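Side-chain contacts in glutamate--tRNA ligase (Elizabethkingia anophelis, PDB 6B1Z), which catalyses the ATP-dependent attachment of glutamate to its cognate tRNA, as a class I aminoacyl-tRNA synthetase: residues Tyr36-Ala39 with Lys40-Gly44; Arg57-Pro60 with Gly61-Glu64; Phe371-Val374 with Leu375-Asn379. All coordinates share one frame; numbering follows the deposited sequence.

Contact 1: residues Tyr36-Ala39 with Lys40-Gly44; sequences YLFA and KHNGG
F38 O is gripped by two N-H donors of N42. Backbone N42 N lies 3.3 Å from F38 O, and the side-chain amide is closer, with N42 ND2 2.9 Å from F38 O. The two donors reach the oxygen from opposite faces of the carbonyl plane. N42 CG stands anti to its carbonyl carbon (chi1 -69°), which swings the amide back over the last turn of helix 26-41. N42 ND2 then also sits over one face of the F38 ring, 3.6 Å from F38 CE1. Ring and amide planes are 61° apart. A Schellman motif ends the helix, with G43 (positive phi) as C-prime residue: G44 N is hydrogen-bonded to A39 O at 2.7 Å, and G43 N to K40 O. On another side of the helix, K40 CG makes a CH-pi contact over the face of the Y36 ring, 3.9 Å from Y36 CZ. The K40 chain bends beyond CG, and K40 NZ donates a hydrogen bond to G44 O at 3.0 Å, in the carbonyl plane. NZ also forms a salt bridge with D78. F38 and A39 pack on V14 of strand 13-16. The last carbonyls, of F38, A39 and K40, thus find donors in N42, G44 and G43.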
loop_
_atom_site.group_PDB
_atom_site.type_symbol
_atom_site.label_atom_id
_atom_site.label_comp_id
_atom_site.label_asym_id
_atom_site.label_seq_id
_atom_site.Cartn_x
_atom_site.Cartn_y
_atom_site.Cartn_z
ATOM N N TYR A 36 -12.450 -2.637 5.838
ATOM C CA TYR A 36 -12.489 -2.196 7.227
ATOM C C TYR A 36 -13.461 -1.039 7.406
ATOM O O TYR A 36 -14.319 -1.061 8.299
ATOM C CB TYR A 36 -11.076 -1.794 7.650
ATOM C CG TYR A 36 -10.920 -1.413 9.104
ATOM C CD1 TYR A 36 -10.962 -2.373 10.105
ATOM C CD2 TYR A 36 -10.712 -0.088 9.472
ATOM C CE1 TYR A 36 -10.807 -2.025 11.430
ATOM C CE2 TYR A 36 -10.557 0.270 10.792
ATOM C CZ TYR A 36 -10.611 -0.703 11.774
ATOM O OH TYR A 36 -10.463 -0.346 13.100
ATOM N N LEU A 37 -13.351 -0.027 6.542
ATOM C CA LEU A 37 -14.228 1.133 6.643
ATOM C C LEU A 37 -15.684 0.739 6.454
ATOM O O LEU A 37 -16.559 1.221 7.182
ATOM C CB LEU A 37 -13.825 2.192 5.612
ATOM C CG LEU A 37 -12.439 2.835 5.782
ATOM C CD1 LEU A 37 -12.162 3.840 4.664
ATOM C CD2 LEU A 37 -12.332 3.512 7.147
ATOM N N PHE A 38 -15.962 -0.147 5.494
ATOM C CA PHE A 38 -17.343 -0.563 5.258
ATOM C C PHE A 38 -17.890 -1.335 6.451
ATOM O O PHE A 38 -19.020 -1.089 6.893
ATOM C CB PHE A 38 -17.434 -1.399 3.980
ATOM C CG PHE A 38 -18.844 -1.746 3.580
ATOM C CD1 PHE A 38 -19.660 -0.813 2.968
ATOM C CD2 PHE A 38 -19.348 -3.022 3.808
ATOM C CE1 PHE A 38 -20.955 -1.138 2.604
ATOM C CE2 PHE A 38 -20.643 -3.345 3.440
ATOM C CZ PHE A 38 -21.435 -2.410 2.836
ATOM N N ALA A 39 -17.099 -2.256 7.003
ATOM C CA ALA A 39 -17.558 -3.006 8.172
ATOM C C ALA A 39 -17.773 -2.087 9.370
ATOM O O ALA A 39 -18.822 -2.137 10.027
ATOM C CB ALA A 39 -16.558 -4.112 8.517
ATOM N N LYS A 40 -16.805 -1.214 9.660
ATOM C CA LYS A 40 -16.944 -0.391 10.860
ATOM C C LYS A 40 -18.047 0.654 10.699
ATOM O O LYS A 40 -18.772 0.952 11.659
ATOM C CB LYS A 40 -15.611 0.273 11.213
ATOM C CG LYS A 40 -14.518 -0.708 11.658
ATOM C CD LYS A 40 -14.986 -1.667 12.769
ATOM C CE LYS A 40 -14.602 -3.129 12.447
ATOM N NZ LYS A 40 -15.337 -4.179 13.241
ATOM N N HIS A 41 -18.191 1.220 9.495
ATOM C CA HIS A 41 -19.267 2.179 9.245
ATOM C C HIS A 41 -20.630 1.571 9.548
ATOM O O HIS A 41 -21.529 2.251 10.058
ATOM C CB HIS A 41 -19.207 2.647 7.785
ATOM C CG HIS A 41 -20.284 3.618 7.406
ATOM N ND1 HIS A 41 -20.189 4.971 7.652
ATOM C CD2 HIS A 41 -21.472 3.433 6.783
ATOM C CE1 HIS A 41 -21.273 5.577 7.203
ATOM N NE2 HIS A 41 -22.067 4.666 6.668
ATOM N N ASN A 42 -20.783 0.279 9.270
ATOM C CA ASN A 42 -22.058 -0.404 9.416
ATOM C C ASN A 42 -22.128 -1.285 10.660
ATOM O O ASN A 42 -23.078 -2.063 10.801
ATOM C CB ASN A 42 -22.340 -1.215 8.152
ATOM C CG ASN A 42 -22.631 -0.324 6.969
ATOM O OD1 ASN A 42 -23.665 0.343 6.930
ATOM N ND2 ASN A 42 -21.710 -0.277 6.011
ATOM N N GLY A 43 -21.169 -1.158 11.574
ATOM C CA GLY A 43 -21.191 -1.941 12.797
ATOM C C GLY A 43 -21.056 -3.431 12.574
ATOM O O GLY A 43 -21.637 -4.221 13.327
ATOM N N GLY A 44 -20.316 -3.834 11.541
ATOM C CA GLY A 44 -20.166 -5.220 11.175
ATOM C C GLY A 44 -18.765 -5.740 11.422
ATOM O O GLY A 44 -17.955 -5.123 12.128
#

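Contact 2: residues Arg57-Pro60 with Gly61-Glu64; sequences RYVP and GSEE
V59 O takes two hydrogen bonds from S62. The hydroxyl is the nearer donor, with S62 OG 2.8 Å from V59 O. The backbone follows, with S62 N 3.2 Å from V59 O. Both donors come from the same face of the carbonyl plane. S62 OG lies beside its own backbone N (chi1 -64°), which brings the hydroxyl to the oxygen that the backbone N-H already meets. OG is also hydrogen-bonded to G22 N, so the hydroxyl links the turn to a second loop. The bond from S62 N closes a type II beta turn from V59 to S62, with P60 and G61 at its corners. G61 has phi 93°, where a side chain would run into the carbonyl oxygen of P60. It is also the N-cap residue of helix 62-73, so the turn leads straight into the first turn of that helix. Around the bonds the packing is close: V59 CB lies 3.3 Å from S62 OG, the same hydroxyl that bonds V59 O. Just before the turn, the Y58 ring lies with P60 N 3.6 Å above one face, toward the rim. Its hydroxyl is a looser neighbour, Y58 OH being 3.9 Å from G61 N. V59 is tied to P20 by backbone hydrogen bonds, and E63 forms a salt bridge with R91. One serine therefore both closes the turn and joins the start of helix 62-73 to the loop at G22.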
loop_
_atom_site.group_PDB
_atom_site.type_symbol
_atom_site.label_atom_id
_atom_site.label_comp_id
_atom_site.label_asym_id
_atom_site.label_seq_id
_atom_site.Cartn_x
_atom_site.Cartn_y
_atom_site.Cartn_z
ATOM N N ARG A 57 3.001 -21.606 -4.566
ATOM C CA ARG A 57 3.262 -20.177 -4.655
ATOM C C ARG A 57 3.471 -19.540 -3.286
ATOM O O ARG A 57 3.576 -18.311 -3.190
ATOM C CB ARG A 57 2.125 -19.476 -5.402
ATOM C CG ARG A 57 2.048 -19.853 -6.877
ATOM C CD ARG A 57 1.125 -18.924 -7.655
ATOM N NE ARG A 57 1.468 -17.516 -7.465
ATOM C CZ ARG A 57 0.715 -16.647 -6.798
ATOM N NH1 ARG A 57 -0.436 -17.038 -6.264
ATOM N NH2 ARG A 57 1.109 -15.386 -6.671
ATOM N N TYR A 58 3.551 -20.352 -2.235
ATOM C CA TYR A 58 3.655 -19.840 -0.875
ATOM C C TYR A 58 5.014 -19.193 -0.640
ATOM O O TYR A 58 6.048 -19.703 -1.074
ATOM C CB TYR A 58 3.428 -20.975 0.123
ATOM C CG TYR A 58 3.862 -20.666 1.537
ATOM C CD1 TYR A 58 3.084 -19.863 2.364
ATOM C CD2 TYR A 58 5.043 -21.193 2.049
ATOM C CE1 TYR A 58 3.476 -19.583 3.659
ATOM C CE2 TYR A 58 5.443 -20.919 3.345
ATOM C CZ TYR A 58 4.654 -20.114 4.145
ATOM O OH TYR A 58 5.045 -19.838 5.435
ATOM N N VAL A 59 5.006 -18.057 0.046
ATOM C CA VAL A 59 6.218 -17.339 0.412
ATOM C C VAL A 59 6.286 -17.302 1.934
ATOM O O VAL A 59 5.384 -16.753 2.575
ATOM C CB VAL A 59 6.241 -15.916 -0.170
ATOM C CG1 VAL A 59 7.522 -15.196 0.237
ATOM C CG2 VAL A 59 6.100 -15.962 -1.684
ATOM N N PRO A 60 7.315 -17.877 2.555
ATOM C CA PRO A 60 7.385 -17.880 4.021
ATOM C C PRO A 60 7.357 -16.466 4.585
ATOM O O PRO A 60 8.055 -15.571 4.103
ATOM C CB PRO A 60 8.717 -18.583 4.311
ATOM C CG PRO A 60 8.950 -19.448 3.111
ATOM C CD PRO A 60 8.399 -18.668 1.943
ATOM N N GLY A 61 6.519 -16.268 5.602
ATOM C CA GLY A 61 6.385 -14.985 6.256
ATOM C C GLY A 61 5.295 -14.085 5.713
ATOM O O GLY A 61 5.120 -12.974 6.232
ATOM N N SER A 62 4.547 -14.524 4.698
ATOM C CA SER A 62 3.571 -13.636 4.070
ATOM C C SER A 62 2.379 -13.372 4.979
ATOM O O SER A 62 1.871 -12.248 5.032
ATOM C CB SER A 62 3.096 -14.218 2.743
ATOM O OG SER A 62 4.149 -14.313 1.805
ATOM N N GLU A 63 1.893 -14.398 5.680
ATOM C CA GLU A 63 0.813 -14.165 6.630
ATOM C C GLU A 63 1.256 -13.195 7.715
ATOM O O GLU A 63 0.515 -12.260 8.060
ATOM C CB GLU A 63 0.351 -15.486 7.244
ATOM C CG GLU A 63 -0.754 -15.303 8.270
ATOM C CD GLU A 63 -1.241 -16.622 8.824
ATOM O OE1 GLU A 63 -1.434 -17.556 8.016
ATOM O OE2 GLU A 63 -1.395 -16.729 10.060
ATOM N N GLU A 64 2.467 -13.399 8.248
ATOM C CA GLU A 64 3.020 -12.484 9.242
ATOM C C GLU A 64 3.150 -11.075 8.674
ATOM O O GLU A 64 2.808 -10.096 9.344
ATOM C CB GLU A 64 4.376 -12.997 9.729
ATOM C CG GLU A 64 4.314 -14.315 10.511
ATOM C CD GLU A 64 4.392 -15.559 9.627
ATOM O OE1 GLU A 64 3.930 -15.525 8.465
ATOM O OE2 GLU A 64 4.928 -16.582 10.104
#

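Contact 3: residues Phe371-Val374 with Leu375-Asn379; sequences FKKV and LAENN
F371 and L375 pack one helical turn apart on the buried side of helix 364-377, which ends in a Schellman motif with N379 as C-prime residue (N379 N to A376 O, V380 N to L375 O). The segment lies in the anticodon-binding region. L375 CG makes a CH-pi contact over one face of the F371 ring, 4.1 Å from its centroid and 13° off the normal. F371 CG is anti to the backbone N (chi1 -177°), which carries the ring along the helix toward L375. Both methyls of L375 reach the ring: L375 CD1 is 3.7 Å from F371 CE2, and L375 CD2 is 3.8 Å from F371 CZ. I404 and Y405 of helix 401-406, with F412, pack around this pair. The other side is looser and exposed. There K373 and E377 form a single-pronged salt bridge, K373 NZ to E377 OE2 at 3.0 Å. The K373 chain runs extended and bends at its last torsion to reach the carboxylate. K372 turns to D384 instead. At the helix end the N378 side chain lies alongside V374. N378 ND2 donates a 2.8 Å hydrogen bond to V374 O, coming from above the carbonyl plane.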
loop_
_atom_site.group_PDB
_atom_site.type_symbol
_atom_site.label_atom_id
_atom_site.label_comp_id
_atom_site.label_asym_id
_atom_site.label_seq_id
_atom_site.Cartn_x
_atom_site.Cartn_y
_atom_site.Cartn_z
ATOM N N PHE A 371 13.780 11.400 15.220
ATOM C CA PHE A 371 14.856 12.339 14.927
ATOM C C PHE A 371 16.158 11.904 15.591
ATOM O O PHE A 371 17.228 11.959 14.973
ATOM C CB PHE A 371 14.465 13.750 15.367
ATOM C CG PHE A 371 15.492 14.797 15.038
ATOM C CD1 PHE A 371 15.905 14.999 13.725
ATOM C CD2 PHE A 371 16.017 15.606 16.029
ATOM C CE1 PHE A 371 16.855 15.978 13.420
ATOM C CE2 PHE A 371 16.955 16.590 15.733
ATOM C CZ PHE A 371 17.375 16.775 14.414
ATOM N N LYS A 372 16.088 11.469 16.854
ATOM C CA LYS A 372 17.295 11.011 17.533
ATOM C C LYS A 372 17.879 9.775 16.867
ATOM O O LYS A 372 19.104 9.584 16.885
ATOM C CB LYS A 372 16.992 10.731 19.012
ATOM C CG LYS A 372 16.788 12.011 19.830
ATOM C CD LYS A 372 16.477 11.714 21.286
ATOM C CE LYS A 372 17.667 11.067 21.978
ATOM N NZ LYS A 372 17.521 11.097 23.469
ATOM N N LYS A 373 17.021 8.916 16.313
ATOM C CA LYS A 373 17.488 7.753 15.568
ATOM C C LYS A 373 18.252 8.188 14.322
ATOM O O LYS A 373 19.332 7.662 14.029
ATOM C CB LYS A 373 16.291 6.873 15.209
ATOM C CG LYS A 373 16.597 5.547 14.533
ATOM C CD LYS A 373 15.323 4.710 14.470
ATOM C CE LYS A 373 15.553 3.352 13.825
ATOM N NZ LYS A 373 15.919 3.479 12.391
ATOM N N VAL A 374 17.727 9.178 13.596
ATOM C CA VAL A 374 18.449 9.680 12.424
ATOM C C VAL A 374 19.794 10.273 12.833
ATOM O O VAL A 374 20.823 10.021 12.189
ATOM C CB VAL A 374 17.583 10.694 11.650
ATOM C CG1 VAL A 374 18.373 11.317 10.494
ATOM C CG2 VAL A 374 16.325 10.023 11.116
ATOM N N LEU A 375 19.822 11.053 13.923
ATOM C CA LEU A 375 21.081 11.629 14.374
ATOM C C LEU A 375 22.090 10.536 14.706
ATOM O O LEU A 375 23.259 10.609 14.302
ATOM C CB LEU A 375 20.849 12.534 15.591
ATOM C CG LEU A 375 20.008 13.798 15.358
ATOM C CD1 LEU A 375 20.051 14.709 16.580
ATOM C CD2 LEU A 375 20.475 14.548 14.136
ATOM N N ALA A 376 21.650 9.509 15.435
ATOM C CA ALA A 376 22.561 8.433 15.814
ATOM C C ALA A 376 23.115 7.722 14.583
ATOM O O ALA A 376 24.308 7.393 14.534
ATOM C CB ALA A 376 21.846 7.449 16.739
ATOM N N GLU A 377 22.272 7.511 13.565
ATOM C CA GLU A 377 22.727 6.886 12.324
ATOM C C GLU A 377 23.781 7.724 11.614
ATOM O O GLU A 377 24.580 7.178 10.844
ATOM C CB GLU A 377 21.541 6.644 11.383
ATOM C CG GLU A 377 20.597 5.535 11.822
ATOM C CD GLU A 377 19.331 5.467 10.978
ATOM O OE1 GLU A 377 19.171 6.307 10.067
ATOM O OE2 GLU A 377 18.494 4.574 11.232
ATOM N N ASN A 378 23.810 9.032 11.860
ATOM C CA ASN A 378 24.789 9.932 11.274
ATOM C C ASN A 378 25.884 10.334 12.259
ATOM O O ASN A 378 26.577 11.334 12.032
ATOM C CB ASN A 378 24.079 11.166 10.712
ATOM C CG ASN A 378 23.268 10.847 9.474
ATOM O OD1 ASN A 378 23.801 10.826 8.364
ATOM N ND2 ASN A 378 21.986 10.571 9.656
ATOM N N ASN A 379 26.035 9.579 13.353
ATOM C CA ASN A 379 27.095 9.810 14.337
ATOM C C ASN A 379 27.044 11.232 14.897
ATOM O O ASN A 379 28.073 11.878 15.090
ATOM C CB ASN A 379 28.473 9.512 13.739
ATOM C CG ASN A 379 28.581 8.099 13.194
ATOM O OD1 ASN A 379 28.099 7.145 13.805
ATOM N ND2 ASN A 379 29.212 7.962 12.032
#

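The three contacts follow one another along the chain, and none nests in or crosses another. Contact 1 ends helix 26-41, the crossover helix of the beta-alpha-beta unit between strands 13-16 and 45-48. Contact 2 closes the beta turn at the end of the loop between strand 45-48 and helix 62-73. It joins the start of that helix to the loop at P20-G22. These two contacts lie in the catalytic part of the enzyme, their centres about 28 Å apart. Contact 3 comes much later, in the anticodon-binding part, its centre about 33 Å from that of contact 2. It ends helix 364-377, which packs against helices 384-394 and 401-406. Contacts 1 and 3 are helix ends, whereas contact 2 is a helix start.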